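PDB 4Z0C: toll-like receptor 13 from Mus musculus, which recognises and binds bacterial 23S ribosomal RNA and signals through MYD88 and TRAF6 to switch on NF-kappa-B and the inflammatory response. Local coordinates for residues 661-666 with 688-693; 616-621 with 637-642; 388-393 with 412-417. All blocks are in the same frame, centred on the assembly; numbering follows the deposited sequence.

How the contacts relate
Contacts 2 and 3 each join the loops of two successive leucine-rich repeats, LRR 24 with LRR 25 and LRR 15 with LRR 16. Contact 1 lies in the LRRCT region, the C-terminal cap of the solenoid. All three are partly buried. Contact 1 is covalent, with a disulfide; contact 3 has a direct backbone hydrogen bond; contact 2 relies on a water and on leucine packing. Each has a bridging water. Contacts 1 and 2 adjoin, centres about 14 Å apart, with Lys662 N and Leu639 O 2.9 Å apart. Contact 3 lies about 59 Å from contact 1 and about 54 Å from contact 2, between centres. Contacts 2 and 3 both pack on the second subunit.

Contact 1. Residues 661-666 with 688-693; sequences NKLQCT and RSYPCQ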
# COMPACT_ATOMS: atom_id res chain seq x y z
N ASN A 661 4.87 8.27 27.66
CA ASN A 661 6.33 8.48 27.66
C ASN A 661 7.05 7.71 28.77
O ASN A 661 6.50 6.77 29.33
CB ASN A 661 6.67 9.96 27.68
CG ASN A 661 6.54 10.60 26.31
OD1 ASN A 661 7.54 10.86 25.66
ND2 ASN A 661 5.32 10.79 25.85
N LYS A 662 8.28 8.12 29.08
CA LYS A 662 9.08 7.42 30.08
C LYS A 662 9.62 8.38 31.14
O LYS A 662 10.80 8.34 31.49
CB LYS A 662 10.24 6.69 29.42
CG LYS A 662 9.87 5.84 28.21
CD LYS A 662 10.44 4.44 28.34
CE LYS A 662 9.37 3.37 28.19
NZ LYS A 662 9.69 2.47 27.05
N LEU A 663 8.75 9.24 31.65
CA LEU A 663 9.16 10.29 32.57
C LEU A 663 9.73 9.72 33.87
O LEU A 663 9.08 8.93 34.56
CB LEU A 663 7.96 11.20 32.86
CG LEU A 663 7.86 12.47 32.02
CD1 LEU A 663 8.59 12.34 30.71
CD2 LEU A 663 6.41 12.87 31.80
N GLN A 664 10.95 10.11 34.21
CA GLN A 664 11.61 9.51 35.36
C GLN A 664 11.22 10.20 36.66
O GLN A 664 11.13 11.43 36.73
CB GLN A 664 13.11 9.52 35.17
CG GLN A 664 13.54 9.33 33.74
CD GLN A 664 14.83 8.55 33.64
OE1 GLN A 664 14.84 7.34 33.87
NE2 GLN A 664 15.92 9.24 33.31
N CYS A 665 10.98 9.40 37.70
CA CYS A 665 10.73 9.94 39.02
C CYS A 665 12.05 10.30 39.70
O CYS A 665 12.51 9.63 40.63
CB CYS A 665 9.95 8.94 39.88
SG CYS A 665 8.27 8.64 39.27
N THR A 666 12.66 11.38 39.22
CA THR A 666 13.87 11.93 39.80
C THR A 666 13.67 13.43 39.86
O THR A 666 12.66 13.95 39.37
CB THR A 666 15.12 11.66 38.92
OG1 THR A 666 15.09 12.51 37.77
CG2 THR A 666 15.20 10.20 38.47
N ARG A 688 -2.03 12.16 36.34
CA ARG A 688 -2.08 11.50 37.64
C ARG A 688 -1.91 9.98 37.60
O ARG A 688 -1.98 9.32 38.64
CB ARG A 688 -3.38 11.83 38.38
CG ARG A 688 -3.59 13.31 38.62
CD ARG A 688 -4.76 13.55 39.55
NE ARG A 688 -4.42 14.62 40.49
CZ ARG A 688 -4.09 14.41 41.76
NH1 ARG A 688 -4.08 13.18 42.27
NH2 ARG A 688 -3.77 15.44 42.54
N SER A 689 -1.72 9.43 36.40
CA SER A 689 -1.49 8.00 36.22
C SER A 689 -0.06 7.66 35.79
O SER A 689 0.33 6.48 35.82
CB SER A 689 -2.47 7.45 35.18
OG SER A 689 -2.17 7.94 33.89
N TYR A 690 0.71 8.67 35.38
CA TYR A 690 2.06 8.45 34.86
C TYR A 690 2.88 7.69 35.88
O TYR A 690 3.06 8.15 37.01
CB TYR A 690 2.78 9.77 34.53
CG TYR A 690 2.18 10.62 33.44
CD1 TYR A 690 1.08 10.18 32.68
CD2 TYR A 690 2.70 11.89 33.16
CE1 TYR A 690 0.54 10.99 31.69
CE2 TYR A 690 2.16 12.70 32.17
CZ TYR A 690 1.07 12.24 31.44
OH TYR A 690 0.52 13.05 30.45
N PRO A 691 3.38 6.51 35.50
CA PRO A 691 4.08 5.61 36.42
C PRO A 691 5.57 5.92 36.52
O PRO A 691 6.15 6.50 35.61
CB PRO A 691 3.90 4.25 35.75
CG PRO A 691 3.98 4.59 34.29
CD PRO A 691 3.30 5.94 34.14
N CYS A 692 6.17 5.51 37.63
CA CYS A 692 7.61 5.65 37.80
C CYS A 692 8.29 4.57 36.97
O CYS A 692 7.79 3.45 36.88
CB CYS A 692 8.00 5.53 39.27
SG CYS A 692 7.55 6.99 40.23
N GLN A 693 9.44 4.92 36.39
CA GLN A 693 10.13 4.05 35.45
C GLN A 693 10.75 2.84 36.14
O GLN A 693 11.14 1.88 35.48
CB GLN A 693 11.18 4.83 34.66
CG GLN A 693 10.96 4.83 33.16
CD GLN A 693 9.53 5.17 32.76
OE1 GLN A 693 8.93 6.12 33.28
NE2 GLN A 693 8.99 4.40 31.83
O HOH W 1 6.25 8.81 34.62
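A disulfide joins Cys665 to Cys692, SG to SG at 2.0 Å. Its chi3 is -89°, close to a right angle. Both SG atoms stand anti to their own carbonyl carbon, and CB of Cys665 is 4.0 Å from CB of Cys692. The backbone makes an inverse gamma turn centred on Cys665.

One water adds a polar link. It donates to Leu663 O at 2.8 Å and to Pro691 O at 2.5 Å. The two carbonyl oxygens are themselves 3.9 Å apart, so the water joins two acceptors that could not bond to each other.

Both segments belong to the LRRCT module, the cap that closes the C-terminal end of the leucine-rich repeat solenoid. Helix 670-678 lies between them in the chain, and the disulfide closes the loop that contains it.

The apolar part is small. Leu663 and Tyr690 lie side by side and point the same way, with CD2 of Leu663 4.1 Å from CD2 of Tyr690. Leu663 also packs on Phe672 of that helix. The hydroxyl of Tyr690 is hydrogen-bonded to Pro685 O.

Gln693 crosses the Lys662 side chain at about a right angle. Its CD lies 3.5 Å from CA of Lys662, so the end group rests against the backbone. The bent Lys662 chain leads its amine away, toward a long, weak ion pair with Glu616 of the second subunit.

Contact 2. Residues 616-621 with 637-642; sequences ESLVPD and NNLKVI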
# COMPACT_ATOMS: atom_id res chain seq x y z
N GLU A 616 13.64 10.51 21.97
CA GLU A 616 14.35 10.23 23.21
C GLU A 616 14.68 11.52 24.00
O GLU A 616 14.79 11.50 25.23
CB GLU A 616 15.62 9.41 22.92
CG GLU A 616 15.74 8.18 23.80
CD GLU A 616 15.29 6.91 23.08
OE1 GLU A 616 15.01 7.01 21.87
OE2 GLU A 616 15.19 5.83 23.72
N SER A 617 14.78 12.63 23.29
CA SER A 617 15.10 13.94 23.86
C SER A 617 14.41 15.01 23.03
O SER A 617 13.86 14.72 21.97
CB SER A 617 16.61 14.20 23.80
OG SER A 617 17.35 13.07 24.22
N LEU A 618 14.47 16.25 23.50
CA LEU A 618 13.95 17.38 22.75
C LEU A 618 15.07 18.37 22.38
O LEU A 618 16.00 18.57 23.14
CB LEU A 618 12.86 18.08 23.57
CG LEU A 618 11.36 17.86 23.27
CD1 LEU A 618 11.03 16.45 22.72
CD2 LEU A 618 10.54 18.17 24.53
N VAL A 619 15.00 18.93 21.18
CA VAL A 619 16.00 19.90 20.72
C VAL A 619 15.79 21.26 21.41
O VAL A 619 14.69 21.82 21.32
CB VAL A 619 15.93 20.09 19.18
CG1 VAL A 619 16.71 21.31 18.75
CG2 VAL A 619 16.41 18.83 18.44
N PRO A 620 16.83 21.79 22.08
CA PRO A 620 16.73 23.06 22.82
C PRO A 620 16.28 24.24 21.95
O PRO A 620 16.78 24.39 20.83
CB PRO A 620 18.17 23.30 23.34
CG PRO A 620 18.76 21.94 23.42
CD PRO A 620 18.16 21.17 22.24
N ASP A 621 15.31 25.02 22.45
CA ASP A 621 14.77 26.18 21.72
C ASP A 621 14.06 25.86 20.39
O ASP A 621 13.81 26.76 19.58
CB ASP A 621 15.83 27.27 21.51
CG ASP A 621 16.12 28.07 22.79
OD1 ASP A 621 15.16 28.49 23.47
OD2 ASP A 621 17.31 28.30 23.09
N ASN A 637 6.11 8.76 22.98
CA ASN A 637 7.53 8.83 22.66
C ASN A 637 8.32 8.22 23.80
O ASN A 637 7.74 7.54 24.65
CB ASN A 637 7.96 10.27 22.40
CG ASN A 637 7.48 10.78 21.07
OD1 ASN A 637 8.04 10.45 20.01
ND2 ASN A 637 6.42 11.58 21.10
N ASN A 638 9.63 8.44 23.81
CA ASN A 638 10.51 7.93 24.86
C ASN A 638 11.16 9.03 25.67
O ASN A 638 12.30 8.88 26.11
CB ASN A 638 11.56 6.99 24.27
CG ASN A 638 10.96 5.67 23.81
OD1 ASN A 638 9.88 5.28 24.27
ND2 ASN A 638 11.64 4.97 22.89
N LEU A 639 10.44 10.14 25.85
CA LEU A 639 10.94 11.27 26.63
C LEU A 639 11.10 10.87 28.08
O LEU A 639 10.19 10.27 28.66
CB LEU A 639 9.99 12.45 26.50
CG LEU A 639 10.23 13.55 25.46
CD1 LEU A 639 11.21 13.17 24.39
CD2 LEU A 639 8.91 13.95 24.84
N LYS A 640 12.26 11.18 28.67
CA LYS A 640 12.58 10.83 30.06
C LYS A 640 12.45 12.03 31.00
O LYS A 640 12.19 11.88 32.20
CB LYS A 640 13.99 10.27 30.17
CG LYS A 640 14.18 8.86 29.61
CD LYS A 640 15.15 8.86 28.42
CE LYS A 640 16.54 9.34 28.87
NZ LYS A 640 17.53 9.54 27.74
N VAL A 641 12.65 13.22 30.45
CA VAL A 641 12.68 14.43 31.24
C VAL A 641 11.99 15.56 30.51
O VAL A 641 12.23 15.77 29.32
CB VAL A 641 14.17 14.86 31.53
CG1 VAL A 641 14.25 16.29 32.08
CG2 VAL A 641 14.85 13.88 32.47
N ILE A 642 11.14 16.29 31.22
CA ILE A 642 10.66 17.56 30.70
C ILE A 642 10.76 18.68 31.77
O ILE A 642 10.59 18.42 32.96
CB ILE A 642 9.25 17.38 30.09
CG1 ILE A 642 8.79 18.63 29.34
CG2 ILE A 642 8.27 16.90 31.12
CD1 ILE A 642 7.86 19.47 30.09
O HOH W 2 14.25 12.73 27.84
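Leu618 and Leu639 make the apolar centre of this contact. Their side chains cross at about a right angle, and the touch is methyl to methyl. CD1 of Leu618 lies 3.7 Å from CD1 of Leu639 and 3.9 Å from its CD2, so one methyl meets both branches of the other leucine. CD1 of Leu639 also reaches the backbone, 3.8 Å from Ser617 N.

Beside this pair a water spans the two backbones. It donates to Glu616 O at 2.9 Å and accepts from Lys640 N at 2.7 Å. A carbonyl of one segment is thus linked to an amide of the other through a single molecule.

Glu616 lies along Asn638. Its chain bends at chi2 (100°), and the carboxylate lies alongside CB and ND2 of Asn638. OE2 of Glu616 is 3.7 Å from ND2 of Asn638, and the two flat groups are turned 67° apart. The two groups pack without a hydrogen bond; Asn638 ND2 has a weak one to Asn614 OD1.

The segments come from LRR 24 and LRR 25, neighbouring turns of the solenoid. Each follows the short strand of its own repeat, 607-609 and 631-633, so the contact stacks one loop on the next.

Asn637 positions the second segment. Its side chain sits between repeats, with OD1 bonded to Leu615 N and ND2 to Leu610 O and Leu634 O. This is the role of the asparagine ladder in leucine-rich repeats. On the next turn, Asn661 OD1 accepts from Leu639 N. Further out, Glu616 and Asn638 pack against Asn638 of the second subunit.

Contact 3. Residues 388-393 with 412-417; sequences ITELNN and IVTIDR
The two backbones come closest at Thr389 and Ile412, whose CA atoms are 4.0 Å apart, and one hydrogen bond joins them just beyond. Val413 N donates to Thr389 O at 2.9 Å, with an angle of 157° at the hydrogen. The donor lies in the carbonyl plane, on a lone pair. The same oxygen takes a CA-H contact from Ile412 CA at 3.5 Å, so two groups converge on it. Further along, a water accepts from Leu391 N at 2.7 Å and donates to Thr414 O at 2.8 Å. It continues the backbone link where the chains no longer bond directly.

Ile388 and Ile412 lie side by side. Both hold CG1 anti to the carbonyl carbon and CG2 anti to the backbone N, so the two side chains run the same way. CG2 of Ile388 meets CG1 of Ile412 at 4.1 Å. Leu391 adds a second apolar touch, with CD1 4.2 Å from CG2 of Ile415. At the more exposed edge, the extended Glu390 chain runs alongside Thr414. There CG of Glu390 is 3.8 Å from CG2 of Thr414, so the touch is between aliphatic parts.

The segments belong to LRR 15 and LRR 16, consecutive turns of the solenoid. They follow the parallel strands 380-382 and 404-406 of their repeats. A different link joins the next turn: the side-chain OD1 of Asn434 accepts from Ile412 N, as in the asparagine ladder. Thr389 packs on Val413 of the second subunit, and Val413 on its Trp411. Strand 428-430 is the next along the chain and lies parallel beside 404-406.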
# COMPACT_ATOMS: atom_id res chain seq x y z
N ILE A 388 -17.59 -1.70 -15.99
CA ILE A 388 -17.34 -0.81 -17.11
C ILE A 388 -15.84 -0.54 -17.22
O ILE A 388 -15.22 -0.05 -16.27
CB ILE A 388 -18.02 0.55 -16.82
CG1 ILE A 388 -19.55 0.41 -16.80
CG2 ILE A 388 -17.61 1.60 -17.83
CD1 ILE A 388 -20.28 1.60 -16.12
N THR A 389 -15.24 -0.84 -18.37
CA THR A 389 -13.82 -0.55 -18.54
C THR A 389 -13.62 0.76 -19.29
O THR A 389 -12.56 1.37 -19.20
CB THR A 389 -13.09 -1.67 -19.29
OG1 THR A 389 -13.61 -1.79 -20.62
CG2 THR A 389 -13.22 -2.99 -18.55
N GLU A 390 -14.66 1.19 -20.00
CA GLU A 390 -14.55 2.37 -20.86
C GLU A 390 -15.88 3.13 -20.94
O GLU A 390 -16.95 2.53 -20.93
CB GLU A 390 -14.12 1.93 -22.26
CG GLU A 390 -12.69 2.31 -22.62
CD GLU A 390 -12.23 1.77 -23.96
OE1 GLU A 390 -11.92 2.58 -24.85
OE2 GLU A 390 -12.18 0.53 -24.11
N LEU A 391 -15.79 4.45 -21.05
CA LEU A 391 -16.99 5.27 -21.19
C LEU A 391 -17.41 5.48 -22.64
O LEU A 391 -16.67 6.06 -23.43
CB LEU A 391 -16.73 6.63 -20.56
CG LEU A 391 -16.65 6.56 -19.05
CD1 LEU A 391 -16.34 7.94 -18.48
CD2 LEU A 391 -17.96 5.99 -18.51
N ASN A 392 -18.62 5.04 -22.99
CA ASN A 392 -19.20 5.42 -24.27
C ASN A 392 -19.75 6.83 -24.17
O ASN A 392 -20.87 7.01 -23.68
CB ASN A 392 -20.33 4.48 -24.71
CG ASN A 392 -21.02 4.97 -25.99
OD1 ASN A 392 -20.44 5.74 -26.77
ND2 ASN A 392 -22.28 4.56 -26.19
N ASN A 393 -18.99 7.79 -24.67
CA ASN A 393 -19.29 9.22 -24.52
C ASN A 393 -20.68 9.64 -24.98
O ASN A 393 -21.29 10.56 -24.42
CB ASN A 393 -18.22 10.03 -25.23
CG ASN A 393 -16.82 9.58 -24.88
OD1 ASN A 393 -16.61 8.96 -23.83
ND2 ASN A 393 -15.87 9.86 -25.75
N ILE A 412 -12.83 1.14 -14.73
CA ILE A 412 -12.40 2.05 -15.78
C ILE A 412 -10.88 2.09 -15.98
O ILE A 412 -10.07 2.28 -15.05
CB ILE A 412 -12.98 3.45 -15.57
CG1 ILE A 412 -14.51 3.38 -15.75
CG2 ILE A 412 -12.30 4.45 -16.51
CD1 ILE A 412 -15.26 4.53 -15.10
N VAL A 413 -10.53 1.88 -17.23
CA VAL A 413 -9.19 1.54 -17.62
C VAL A 413 -8.58 2.75 -18.31
O VAL A 413 -7.37 2.91 -18.34
CB VAL A 413 -9.29 0.30 -18.53
CG1 VAL A 413 -8.93 0.61 -19.98
CG2 VAL A 413 -8.56 -0.87 -17.93
N THR A 414 -9.43 3.63 -18.83
CA THR A 414 -8.92 4.82 -19.51
C THR A 414 -10.01 5.89 -19.64
O THR A 414 -11.20 5.58 -19.76
CB THR A 414 -8.34 4.44 -20.90
OG1 THR A 414 -7.54 5.51 -21.42
CG2 THR A 414 -9.45 4.08 -21.87
N ILE A 415 -9.59 7.15 -19.58
CA ILE A 415 -10.45 8.29 -19.89
C ILE A 415 -9.61 9.31 -20.65
O ILE A 415 -8.38 9.27 -20.60
CB ILE A 415 -11.01 8.96 -18.59
CG1 ILE A 415 -9.90 9.11 -17.54
CG2 ILE A 415 -12.13 8.15 -18.00
CD1 ILE A 415 -10.31 9.95 -16.33
N ASP A 416 -10.25 10.21 -21.38
CA ASP A 416 -9.50 11.29 -22.01
C ASP A 416 -10.32 12.58 -22.15
O ASP A 416 -11.41 12.70 -21.58
CB ASP A 416 -8.95 10.86 -23.37
CG ASP A 416 -10.04 10.35 -24.32
OD1 ASP A 416 -11.17 10.90 -24.31
OD2 ASP A 416 -9.76 9.39 -25.07
N ARG A 417 -9.81 13.50 -22.97
CA ARG A 417 -10.37 14.84 -23.10
C ARG A 417 -11.79 14.81 -23.66
O ARG A 417 -12.52 15.80 -23.55
CB ARG A 417 -9.50 15.70 -24.02
CG ARG A 417 -9.62 15.30 -25.48
CD ARG A 417 -8.89 16.21 -26.43
NE ARG A 417 -8.05 15.42 -27.32
CZ ARG A 417 -6.94 15.84 -27.90
NH1 ARG A 417 -6.50 17.08 -27.68
NH2 ARG A 417 -6.26 15.03 -28.70
O HOH W 3 -13.61 6.03 -21.07